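Local coordinates for protein M32 carboxypeptidase (PDB 7A03) that probably trims amino acids from the C-terminal ends of peptides as a metal-dependent carboxypeptidase of the M32 (Taq) family, at residues N162-K166 with A291-I295; F177-K181 with F360-Y366; K210-L214 with I253-F258; Q299-W303 with L455-L459. All coordinates share one frame; numbering follows the deposited sequence.

Contact 1 (N162-K166 with A291-I295)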
# COMPACT_ATOMS: atom_id res chain seq x y z
N ASN A 162 -5.47 -0.53 -14.34
CA ASN A 162 -5.93 -1.91 -14.19
C ASN A 162 -4.81 -2.86 -13.78
O ASN A 162 -5.06 -3.83 -13.07
CB ASN A 162 -6.59 -2.37 -15.48
CG ASN A 162 -7.21 -3.74 -15.35
OD1 ASN A 162 -8.24 -3.91 -14.70
ND2 ASN A 162 -6.60 -4.74 -15.99
N GLU A 163 -3.58 -2.58 -14.22
CA GLU A 163 -2.44 -3.40 -13.83
C GLU A 163 -2.27 -3.44 -12.32
O GLU A 163 -2.00 -4.50 -11.75
CB GLU A 163 -1.17 -2.83 -14.44
CG GLU A 163 -1.05 -3.13 -15.90
CD GLU A 163 -0.68 -4.57 -16.11
OE1 GLU A 163 0.50 -4.91 -15.89
OE2 GLU A 163 -1.58 -5.36 -16.47
N TYR A 164 -2.43 -2.29 -11.66
CA TYR A 164 -2.09 -2.23 -10.25
C TYR A 164 -3.31 -2.40 -9.36
O TYR A 164 -3.15 -2.68 -8.16
CB TYR A 164 -1.33 -0.94 -9.92
CG TYR A 164 0.11 -0.99 -10.37
CD1 TYR A 164 1.04 -1.79 -9.71
CD2 TYR A 164 0.55 -0.25 -11.46
CE1 TYR A 164 2.36 -1.86 -10.13
CE2 TYR A 164 1.86 -0.30 -11.88
CZ TYR A 164 2.77 -1.10 -11.22
OH TYR A 164 4.07 -1.14 -11.65
N GLU A 165 -4.50 -2.27 -9.92
CA GLU A 165 -5.75 -2.44 -9.18
C GLU A 165 -6.80 -2.88 -10.19
O GLU A 165 -7.35 -2.05 -10.92
CB GLU A 165 -6.13 -1.14 -8.50
CG GLU A 165 -7.31 -1.25 -7.57
CD GLU A 165 -7.00 -1.99 -6.27
OE1 GLU A 165 -5.82 -2.15 -5.89
OE2 GLU A 165 -7.97 -2.42 -5.61
N LYS A 166 -7.06 -4.18 -10.23
CA LYS A 166 -8.01 -4.71 -11.20
C LYS A 166 -9.35 -4.03 -11.03
O LYS A 166 -9.90 -3.99 -9.92
CB LYS A 166 -8.15 -6.22 -11.01
CG LYS A 166 -9.10 -6.87 -12.00
CD LYS A 166 -9.04 -8.40 -11.92
CE LYS A 166 -9.95 -9.04 -12.97
NZ LYS A 166 -10.31 -10.45 -12.63
N ALA A 291 -6.08 -9.80 -2.11
CA ALA A 291 -7.03 -9.49 -3.18
C ALA A 291 -6.51 -8.43 -4.14
O ALA A 291 -6.77 -8.50 -5.34
CB ALA A 291 -8.39 -9.08 -2.60
N SER A 292 -5.77 -7.45 -3.62
CA SER A 292 -5.26 -6.35 -4.44
C SER A 292 -4.42 -5.45 -3.54
O SER A 292 -4.48 -5.55 -2.31
CB SER A 292 -6.37 -5.51 -5.06
OG SER A 292 -6.87 -4.59 -4.10
N LEU A 293 -3.65 -4.55 -4.17
CA LEU A 293 -2.86 -3.58 -3.42
C LEU A 293 -3.76 -2.66 -2.61
O LEU A 293 -3.45 -2.33 -1.46
CB LEU A 293 -2.01 -2.73 -4.37
CG LEU A 293 -0.71 -3.31 -4.94
CD1 LEU A 293 -0.11 -2.29 -5.90
CD2 LEU A 293 0.27 -3.63 -3.84
N GLY A 294 -4.88 -2.25 -3.19
CA GLY A 294 -5.82 -1.40 -2.46
C GLY A 294 -6.41 -2.08 -1.24
O GLY A 294 -6.51 -1.48 -0.17
N ILE A 295 -6.80 -3.35 -1.37
CA ILE A 295 -7.32 -4.06 -0.20
C ILE A 295 -6.21 -4.26 0.84
O ILE A 295 -6.43 -4.11 2.05
CB ILE A 295 -8.02 -5.37 -0.63
CG1 ILE A 295 -9.24 -5.09 -1.53
CG2 ILE A 295 -8.39 -6.21 0.61
CD1 ILE A 295 -10.33 -4.22 -0.87
O HOH W 1 -3.35 -4.98 -7.00
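The carboxylate of Glu-165 overlaps the first turn of helix 293-307, and each of its oxygens takes one hydrogen bond from segment 291-295. Gly-294 N donates to Glu-165 OE1 at 2.9 Å with an N-H...O angle of 151°, and Ser-292 OG donates to Glu-165 OE2, also at 2.9 Å. Both donors arrive on the syn sides, each somewhat out of the carboxylate plane, so the pair fixes the rotation of the group. A bend at chi2 (72°) of Glu-165, whose first torsion sets CG opposite the backbone N, turns the acid to the helix end.

Ser-292 OG also works in the other direction: it accepts from Ile-295 N at 3.0 Å, with a nearly straight N-H...O angle of 172°. The hydroxyl's donor and an acceptor site are thus both used. Beside this polar grip, Leu-293 runs alongside Tyr-164 and points the same way, its CD1 lying 4.0 Å from Tyr-164 CD1. Between the backbones a water donates to Tyr-164 O at 2.6 Å and accepts from Leu-293 N at 2.9 Å, so the last carbonyl of helix 157-164 and the first amide of helix 293-307 share one solvent molecule.

Around the buried Glu-165, Thr-421 and Leu-424 of helix 420-439 pack against its side chain, and Ser-472 OG adds a weak hydrogen bond to OE2. The partial positive charge of the helix start probably stabilises the carboxylate. The arrangement is an N-capped helix start, with Ser-292 as N-cap, whose cap hydroxyl and Gly-294 amide are both held by an acid from a distant part of the chain.

Contact 2 (F177-K181 with F360-Y366)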
# COMPACT_ATOMS: atom_id res chain seq x y z
N PHE A 177 -11.66 11.48 -6.94
CA PHE A 177 -10.75 12.58 -6.65
C PHE A 177 -11.42 13.94 -6.74
O PHE A 177 -10.99 14.88 -6.06
CB PHE A 177 -9.47 12.49 -7.49
CG PHE A 177 -8.53 11.41 -7.05
CD1 PHE A 177 -7.92 11.46 -5.79
CD2 PHE A 177 -8.24 10.33 -7.87
CE1 PHE A 177 -7.05 10.45 -5.37
CE2 PHE A 177 -7.38 9.32 -7.46
CZ PHE A 177 -6.78 9.39 -6.20
N THR A 178 -12.48 14.06 -7.55
CA THR A 178 -13.29 15.26 -7.48
C THR A 178 -13.93 15.40 -6.11
O THR A 178 -14.00 16.50 -5.56
CB THR A 178 -14.35 15.22 -8.59
OG1 THR A 178 -13.70 15.26 -9.87
CG2 THR A 178 -15.32 16.41 -8.47
N GLU A 179 -14.37 14.27 -5.53
CA GLU A 179 -14.88 14.33 -4.16
C GLU A 179 -13.79 14.69 -3.17
O GLU A 179 -14.01 15.49 -2.25
CB GLU A 179 -15.56 13.00 -3.81
CG GLU A 179 -16.94 12.85 -4.42
CD GLU A 179 -17.37 11.41 -4.65
OE1 GLU A 179 -16.55 10.49 -4.42
OE2 GLU A 179 -18.53 11.19 -5.04
N VAL A 180 -12.59 14.12 -3.32
CA VAL A 180 -11.46 14.51 -2.48
C VAL A 180 -11.28 16.02 -2.51
O VAL A 180 -11.22 16.68 -1.46
CB VAL A 180 -10.18 13.77 -2.90
CG1 VAL A 180 -8.95 14.43 -2.29
CG2 VAL A 180 -10.24 12.30 -2.50
N LYS A 181 -11.21 16.60 -3.71
CA LYS A 181 -11.03 18.04 -3.82
C LYS A 181 -12.17 18.78 -3.14
O LYS A 181 -11.95 19.56 -2.20
CB LYS A 181 -10.91 18.46 -5.29
CG LYS A 181 -10.58 19.94 -5.50
CD LYS A 181 -11.84 20.80 -5.58
CE LYS A 181 -11.61 22.20 -5.05
NZ LYS A 181 -12.70 23.11 -5.46
N PHE A 360 -4.33 14.70 -1.38
CA PHE A 360 -3.98 15.67 -2.42
C PHE A 360 -2.69 15.27 -3.12
O PHE A 360 -2.61 15.33 -4.36
CB PHE A 360 -3.91 17.08 -1.84
CG PHE A 360 -5.26 17.64 -1.51
CD1 PHE A 360 -5.86 17.35 -0.29
CD2 PHE A 360 -5.96 18.39 -2.44
CE1 PHE A 360 -7.13 17.85 0.00
CE2 PHE A 360 -7.21 18.88 -2.15
CZ PHE A 360 -7.79 18.61 -0.93
N HIS A 361 -1.70 14.80 -2.35
CA HIS A 361 -0.48 14.26 -2.96
C HIS A 361 -0.85 13.20 -4.00
O HIS A 361 -0.39 13.23 -5.15
CB HIS A 361 0.43 13.66 -1.89
CG HIS A 361 0.99 14.66 -0.92
ND1 HIS A 361 2.18 15.33 -1.12
CD2 HIS A 361 0.54 15.06 0.29
CE1 HIS A 361 2.42 16.12 -0.09
NE2 HIS A 361 1.44 15.98 0.78
N ILE A 362 -1.77 12.30 -3.63
CA ILE A 362 -2.09 11.23 -4.56
C ILE A 362 -2.82 11.81 -5.75
O ILE A 362 -2.55 11.45 -6.91
CB ILE A 362 -2.90 10.11 -3.87
CG1 ILE A 362 -2.09 9.48 -2.74
CG2 ILE A 362 -3.33 9.05 -4.87
CD1 ILE A 362 -0.88 8.67 -3.22
N MET A 363 -3.73 12.75 -5.50
CA MET A 363 -4.51 13.32 -6.59
C MET A 363 -3.59 13.98 -7.61
O MET A 363 -3.76 13.80 -8.82
CB MET A 363 -5.52 14.31 -6.04
CG MET A 363 -6.53 14.78 -7.06
SD MET A 363 -7.58 16.04 -6.33
CE MET A 363 -6.43 17.41 -6.23
N ILE A 364 -2.56 14.68 -7.12
CA ILE A 364 -1.68 15.38 -8.04
C ILE A 364 -0.96 14.37 -8.92
O ILE A 364 -0.94 14.50 -10.15
CB ILE A 364 -0.71 16.29 -7.26
CG1 ILE A 364 -1.49 17.49 -6.70
CG2 ILE A 364 0.42 16.74 -8.18
CD1 ILE A 364 -0.79 18.18 -5.57
N ARG A 365 -0.47 13.28 -8.31
CA ARG A 365 0.22 12.26 -9.09
C ARG A 365 -0.75 11.63 -10.08
O ARG A 365 -0.41 11.43 -11.26
CB ARG A 365 0.85 11.22 -8.16
CG ARG A 365 2.07 11.77 -7.40
CD ARG A 365 2.29 11.04 -6.07
NE ARG A 365 3.48 11.49 -5.34
CZ ARG A 365 3.59 12.68 -4.74
NH1 ARG A 365 2.60 13.56 -4.78
NH2 ARG A 365 4.70 13.00 -4.07
N TYR A 366 -2.00 11.42 -9.65
CA TYR A 366 -2.97 10.83 -10.56
C TYR A 366 -3.17 11.74 -11.77
O TYR A 366 -3.04 11.29 -12.92
CB TYR A 366 -4.27 10.54 -9.80
CG TYR A 366 -5.45 10.23 -10.67
CD1 TYR A 366 -5.59 9.00 -11.29
CD2 TYR A 366 -6.43 11.19 -10.87
CE1 TYR A 366 -6.67 8.74 -12.09
CE2 TYR A 366 -7.53 10.93 -11.68
CZ TYR A 366 -7.64 9.69 -12.28
OH TYR A 366 -8.71 9.39 -13.08
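The two helical segments run roughly antiparallel but steeply crossed, with 135° between their directions and axes 10.3 Å apart at closest approach. Their backbones are nearest where Phe-177 CA stands 6.3 Å from Met-363 CA; no hydrogen bond spans the gap, and the contact is made by apolar and aromatic groups.

The Phe-177 ring packs on the partner helix among Ile-362, Met-363 and Tyr-366. Over one face of its ring lies Met-363 CA, 4.3 Å from the centroid, a CH-pi contact. Beyond, Phe-177 CZ reaches Ile-362 CG2 at 3.7 Å. Toward the next turn the ring forms an offset stack with Tyr-366, centroids 5.0 Å apart and planes inclined by 30°; Phe-177 CD2 sits above the rim of the tyrosine face rather than over its middle. Tyr-366 gains this position because its CG lies opposite the backbone N (chi1 166°), and its hydroxyl is anchored on Asp-174, one turn before Phe-177. Met-363 runs past Phe-177 in the opposite direction, CB 3.7 Å from Phe-177 CD1, although the methionine has two conformers and the placing of its sulfur is less certain. At the other end Phe-360 CZ comes to 4.0 Å from Val-180 O, and Val-180 CG1 lies over the Phe-360 ring.

Helix 420-439 closes one side, with Ser-423 touching both Phe-177 and Ile-362 and Phe-427 touching Val-180, while helix 382-394 packs on helix 358-374 through Ile-364 and Arg-365.

Contact 3 (K210-L214 with I253-F258)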
# COMPACT_ATOMS: atom_id res chain seq x y z
N LYS A 210 12.37 0.78 25.17
CA LYS A 210 10.97 0.89 25.54
C LYS A 210 10.08 1.00 24.30
O LYS A 210 9.03 0.35 24.23
CB LYS A 210 10.75 2.09 26.46
CG LYS A 210 11.22 1.90 27.90
CD LYS A 210 11.14 3.22 28.66
CE LYS A 210 11.07 3.02 30.16
NZ LYS A 210 11.99 1.94 30.61
N GLN A 211 10.49 1.78 23.30
CA GLN A 211 9.71 1.82 22.06
C GLN A 211 9.64 0.44 21.41
O GLN A 211 8.57 0.01 20.95
CB GLN A 211 10.28 2.84 21.09
CG GLN A 211 10.10 4.28 21.52
CD GLN A 211 10.28 5.22 20.37
OE1 GLN A 211 9.50 5.20 19.42
NE2 GLN A 211 11.31 6.04 20.42
N TRP A 212 10.78 -0.25 21.34
CA TRP A 212 10.79 -1.56 20.69
C TRP A 212 9.78 -2.50 21.34
O TRP A 212 8.95 -3.12 20.66
CB TRP A 212 12.19 -2.16 20.76
CG TRP A 212 12.22 -3.57 20.29
CD1 TRP A 212 12.17 -4.69 21.06
CD2 TRP A 212 12.30 -4.02 18.93
NE1 TRP A 212 12.21 -5.81 20.27
CE2 TRP A 212 12.28 -5.43 18.95
CE3 TRP A 212 12.37 -3.37 17.69
CZ2 TRP A 212 12.36 -6.21 17.79
CZ3 TRP A 212 12.45 -4.15 16.52
CH2 TRP A 212 12.43 -5.55 16.59
N GLN A 213 9.82 -2.58 22.68
CA GLN A 213 8.92 -3.48 23.38
C GLN A 213 7.46 -3.04 23.26
O GLN A 213 6.57 -3.88 23.20
CB GLN A 213 9.34 -3.65 24.84
CG GLN A 213 8.60 -4.76 25.57
CD GLN A 213 8.79 -6.11 24.91
OE1 GLN A 213 9.92 -6.54 24.69
NE2 GLN A 213 7.68 -6.76 24.57
N LEU A 214 7.23 -1.72 23.20
CA LEU A 214 5.87 -1.21 23.01
C LEU A 214 5.28 -1.72 21.71
O LEU A 214 4.13 -2.18 21.66
CB LEU A 214 5.90 0.32 23.02
CG LEU A 214 4.63 1.03 22.54
CD1 LEU A 214 3.48 0.66 23.45
CD2 LEU A 214 4.85 2.53 22.54
N ILE A 253 12.93 3.01 14.55
CA ILE A 253 12.74 3.74 15.79
C ILE A 253 13.48 5.07 15.69
O ILE A 253 14.66 5.09 15.32
CB ILE A 253 13.25 2.94 16.99
CG1 ILE A 253 12.44 1.66 17.16
CG2 ILE A 253 13.18 3.79 18.27
CD1 ILE A 253 13.11 0.65 18.03
N ASP A 254 12.79 6.16 16.02
CA ASP A 254 13.40 7.48 16.21
C ASP A 254 13.27 7.80 17.69
O ASP A 254 12.15 7.97 18.19
CB ASP A 254 12.71 8.54 15.35
CG ASP A 254 13.48 9.86 15.33
OD1 ASP A 254 14.18 10.15 16.31
OD2 ASP A 254 13.37 10.60 14.32
N GLU A 255 14.39 7.87 18.41
CA GLU A 255 14.30 8.18 19.84
C GLU A 255 13.83 9.60 20.13
O GLU A 255 13.50 9.89 21.28
CB GLU A 255 15.63 7.97 20.58
CG GLU A 255 16.29 6.63 20.40
CD GLU A 255 17.77 6.69 20.72
OE1 GLU A 255 18.25 7.78 21.10
OE2 GLU A 255 18.45 5.65 20.60
N ASN A 256 13.80 10.48 19.13
CA ASN A 256 13.34 11.85 19.33
C ASN A 256 12.07 12.16 18.54
O ASN A 256 11.77 13.32 18.27
CB ASN A 256 14.43 12.86 18.98
CG ASN A 256 15.71 12.59 19.73
OD1 ASN A 256 15.75 12.65 20.96
ND2 ASN A 256 16.77 12.27 19.00
N ASP A 257 11.31 11.13 18.16
CA ASP A 257 10.05 11.35 17.47
C ASP A 257 9.17 10.14 17.73
O ASP A 257 9.27 9.13 17.03
CB ASP A 257 10.26 11.58 15.98
CG ASP A 257 8.99 12.01 15.28
OD1 ASP A 257 7.92 11.96 15.92
OD2 ASP A 257 9.08 12.40 14.10
N PHE A 258 8.31 10.26 18.73
CA PHE A 258 7.42 9.17 19.09
C PHE A 258 6.40 8.86 17.99
O PHE A 258 5.83 7.76 17.99
CB PHE A 258 6.71 9.48 20.41
CG PHE A 258 5.94 8.33 20.97
CD1 PHE A 258 6.60 7.23 21.51
CD2 PHE A 258 4.56 8.32 20.94
CE1 PHE A 258 5.88 6.16 22.02
CE2 PHE A 258 3.84 7.25 21.45
CZ PHE A 258 4.50 6.17 21.99
O HOH W 2 6.71 5.31 18.76
O HOH W 3 9.90 6.36 16.84
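Asp-254 O is gripped from opposite faces of its carbonyl plane, by Gln-211 NE2 across the contact and by Asp-257 N within its own loop. The loop joining strand 247-251 to helix 258-277 contains a type I beta turn from Asp-254 to Asp-257, reinforced by an Asx turn in which Asp-254 OD1 accepts from Asn-256 N at 2.9 Å; that helix carries an HExxH sequence, as expected in this family, though no metal is bound to it here.

Gln-211 NE2 donates to Asp-254 O at 3.1 Å with an N-H...O angle of 171°. The oxygen lies in the amide plane of the glutamine, yet the donor stands 51° out of the carbonyl plane. The same NE2 also donates to Phe-206 O, so two carbonyls fix the amide's rotation. Gln-211 OE1 faces two waters: one donates to it and to Phe-258 O, at 2.9 and 2.7 Å, and the other, accepting from Asp-254 N, lies within hydrogen-bonding distance of OE1.

Apolar groups flank this network. Ile-253 slides past Gln-211 in the opposite sense, CG2 3.6 Å from NE2, and sends its CD1 to the edge of the Trp-212 indole. With CG opposite its backbone N (chi1 -171°), Phe-258 turns to Leu-214, crossing it at about a right angle. Ile-321 of helix 311-324 touches both of these residues. Leu-214 CD2 lies at the ring edge, 3.7 Å from Phe-258 CZ.

Contact 4 (Q299-W303 with L455-L459)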
# COMPACT_ATOMS: atom_id res chain seq x y z
N GLN A 299 -6.11 -2.69 4.88
CA GLN A 299 -5.80 -3.33 6.17
C GLN A 299 -4.78 -2.53 6.99
O GLN A 299 -4.98 -2.30 8.21
CB GLN A 299 -5.30 -4.74 5.90
CG GLN A 299 -6.32 -5.59 5.19
CD GLN A 299 -7.63 -5.63 5.96
OE1 GLN A 299 -7.75 -6.33 6.96
NE2 GLN A 299 -8.61 -4.84 5.50
N SER A 300 -3.73 -2.04 6.33
CA SER A 300 -2.76 -1.22 7.05
C SER A 300 -3.38 0.07 7.60
O SER A 300 -3.13 0.46 8.75
CB SER A 300 -1.52 -0.92 6.20
OG SER A 300 -1.83 -0.10 5.09
N ARG A 301 -4.19 0.75 6.78
CA ARG A 301 -4.76 2.02 7.21
C ARG A 301 -5.87 1.84 8.23
O ARG A 301 -6.03 2.70 9.11
CB ARG A 301 -5.30 2.80 6.01
CG ARG A 301 -4.22 3.32 5.07
CD ARG A 301 -3.19 4.22 5.75
NE ARG A 301 -2.40 4.94 4.75
CZ ARG A 301 -1.33 5.68 5.00
NH1 ARG A 301 -0.75 6.32 3.99
NH2 ARG A 301 -0.85 5.82 6.23
N LEU A 302 -6.65 0.75 8.13
CA LEU A 302 -7.72 0.54 9.10
C LEU A 302 -7.13 0.40 10.49
O LEU A 302 -7.64 1.01 11.45
CB LEU A 302 -8.53 -0.71 8.75
CG LEU A 302 -9.70 -1.08 9.66
CD1 LEU A 302 -10.80 -1.76 8.84
CD2 LEU A 302 -9.26 -2.01 10.78
N TRP A 303 -6.05 -0.38 10.62
CA TRP A 303 -5.46 -0.50 11.95
C TRP A 303 -4.69 0.75 12.36
O TRP A 303 -4.79 1.20 13.51
CB TRP A 303 -4.58 -1.73 12.02
CG TRP A 303 -5.33 -3.03 12.07
CD1 TRP A 303 -5.63 -3.84 11.02
CD2 TRP A 303 -5.85 -3.67 13.24
NE1 TRP A 303 -6.28 -4.97 11.47
CE2 TRP A 303 -6.45 -4.87 12.82
CE3 TRP A 303 -5.86 -3.34 14.61
CZ2 TRP A 303 -7.05 -5.76 13.72
CZ3 TRP A 303 -6.46 -4.23 15.50
CH2 TRP A 303 -7.05 -5.42 15.05
N LEU A 455 -12.65 -7.23 16.33
CA LEU A 455 -12.32 -6.64 15.04
C LEU A 455 -11.55 -7.62 14.16
O LEU A 455 -11.85 -7.76 12.97
CB LEU A 455 -11.54 -5.34 15.24
CG LEU A 455 -10.99 -4.75 13.94
CD1 LEU A 455 -12.10 -4.34 13.01
CD2 LEU A 455 -10.12 -3.59 14.27
N LEU A 456 -10.54 -8.30 14.74
CA LEU A 456 -9.77 -9.26 13.95
C LEU A 456 -10.67 -10.38 13.46
O LEU A 456 -10.57 -10.80 12.30
CB LEU A 456 -8.60 -9.82 14.76
CG LEU A 456 -7.77 -10.84 13.97
CD1 LEU A 456 -7.23 -10.23 12.70
CD2 LEU A 456 -6.65 -11.37 14.84
N GLU A 457 -11.57 -10.88 14.31
CA GLU A 457 -12.53 -11.88 13.89
C GLU A 457 -13.38 -11.40 12.72
O GLU A 457 -13.60 -12.14 11.75
CB GLU A 457 -13.41 -12.27 15.08
CG GLU A 457 -14.45 -13.33 14.74
CD GLU A 457 -15.36 -13.65 15.90
OE1 GLU A 457 -15.74 -12.72 16.64
OE2 GLU A 457 -15.68 -14.84 16.07
N TRP A 458 -13.88 -10.16 12.79
CA TRP A 458 -14.66 -9.65 11.66
C TRP A 458 -13.84 -9.63 10.37
O TRP A 458 -14.32 -10.04 9.30
CB TRP A 458 -15.21 -8.26 12.01
CG TRP A 458 -16.13 -7.70 10.98
CD1 TRP A 458 -17.48 -7.90 10.89
CD2 TRP A 458 -15.77 -6.84 9.90
NE1 TRP A 458 -17.98 -7.21 9.81
CE2 TRP A 458 -16.95 -6.55 9.18
CE3 TRP A 458 -14.56 -6.28 9.46
CZ2 TRP A 458 -16.96 -5.73 8.07
CZ3 TRP A 458 -14.58 -5.46 8.34
CH2 TRP A 458 -15.77 -5.20 7.65
N LEU A 459 -12.60 -9.17 10.46
CA LEU A 459 -11.74 -9.16 9.28
C LEU A 459 -11.47 -10.58 8.77
O LEU A 459 -11.41 -10.81 7.56
CB LEU A 459 -10.44 -8.44 9.61
CG LEU A 459 -10.58 -6.96 9.94
CD1 LEU A 459 -9.28 -6.45 10.58
CD2 LEU A 459 -10.94 -6.14 8.69
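Trp-303 carries much of this antiparallel helix pair, in which segments of helices 293-307 and 453-462 run at 159° with their axes 13.0 Å apart, a spacing bridged by long side chains. From CB the indole turns so that CG lies opposite the carbonyl carbon (chi1 -74°), directing the ring across the gap. Trp-303 CD1 lies 3.3 Å from Gln-299 O, which is in the ring plane at its edge. Farther out, Trp-303 NE1 meets Leu-459 CD1 at 3.5 Å, and the same methyl stays within 3.9 Å of Trp-303 CZ2. At the tip, Trp-303 CH2 lies 3.7 Å from Leu-455 CD2. That methyl sits over the face of the six-membered ring, 3.8 Å from its centroid and 16° off the normal, a CH-pi contact.

Leu-302 CD2 rests near the rim of the same indole face and touches Leu-455 CD2 at 3.9 Å, so one leucine methyl serves both neighbours. Leu-273 of helix 258-277 also packs on Trp-303, and Ala-429 of helix 420-439 touches Leu-302. At the far end Gln-299, bent at chi2, brings OE1 to 3.6 Å from Leu-459 CD2, while that oxygen accepts its hydrogen bond from His-464 NE2.

From the N terminus, contact 1 opens at 162-166 and contact 2 soon after at 177-181, on the next helix. Contact 3 then opens and closes, from 210-214 to 253-258, nested inside the loops of both. Contact 1 closes at 291-295, and contact 4 opens a few residues later on the same helix, 293-307. Contact 2 closes at 360-366, so it crosses contact 1; contact 4, closing at 455-459, crosses contact 2 in turn. Contacts 1 and 3 are each in series with contact 4. Together they tie helices 157-164 and 453-462 to helix 293-307, helix 170-192 to helix 358-374, and helix 208-222 to the loop preceding the HExxH helix.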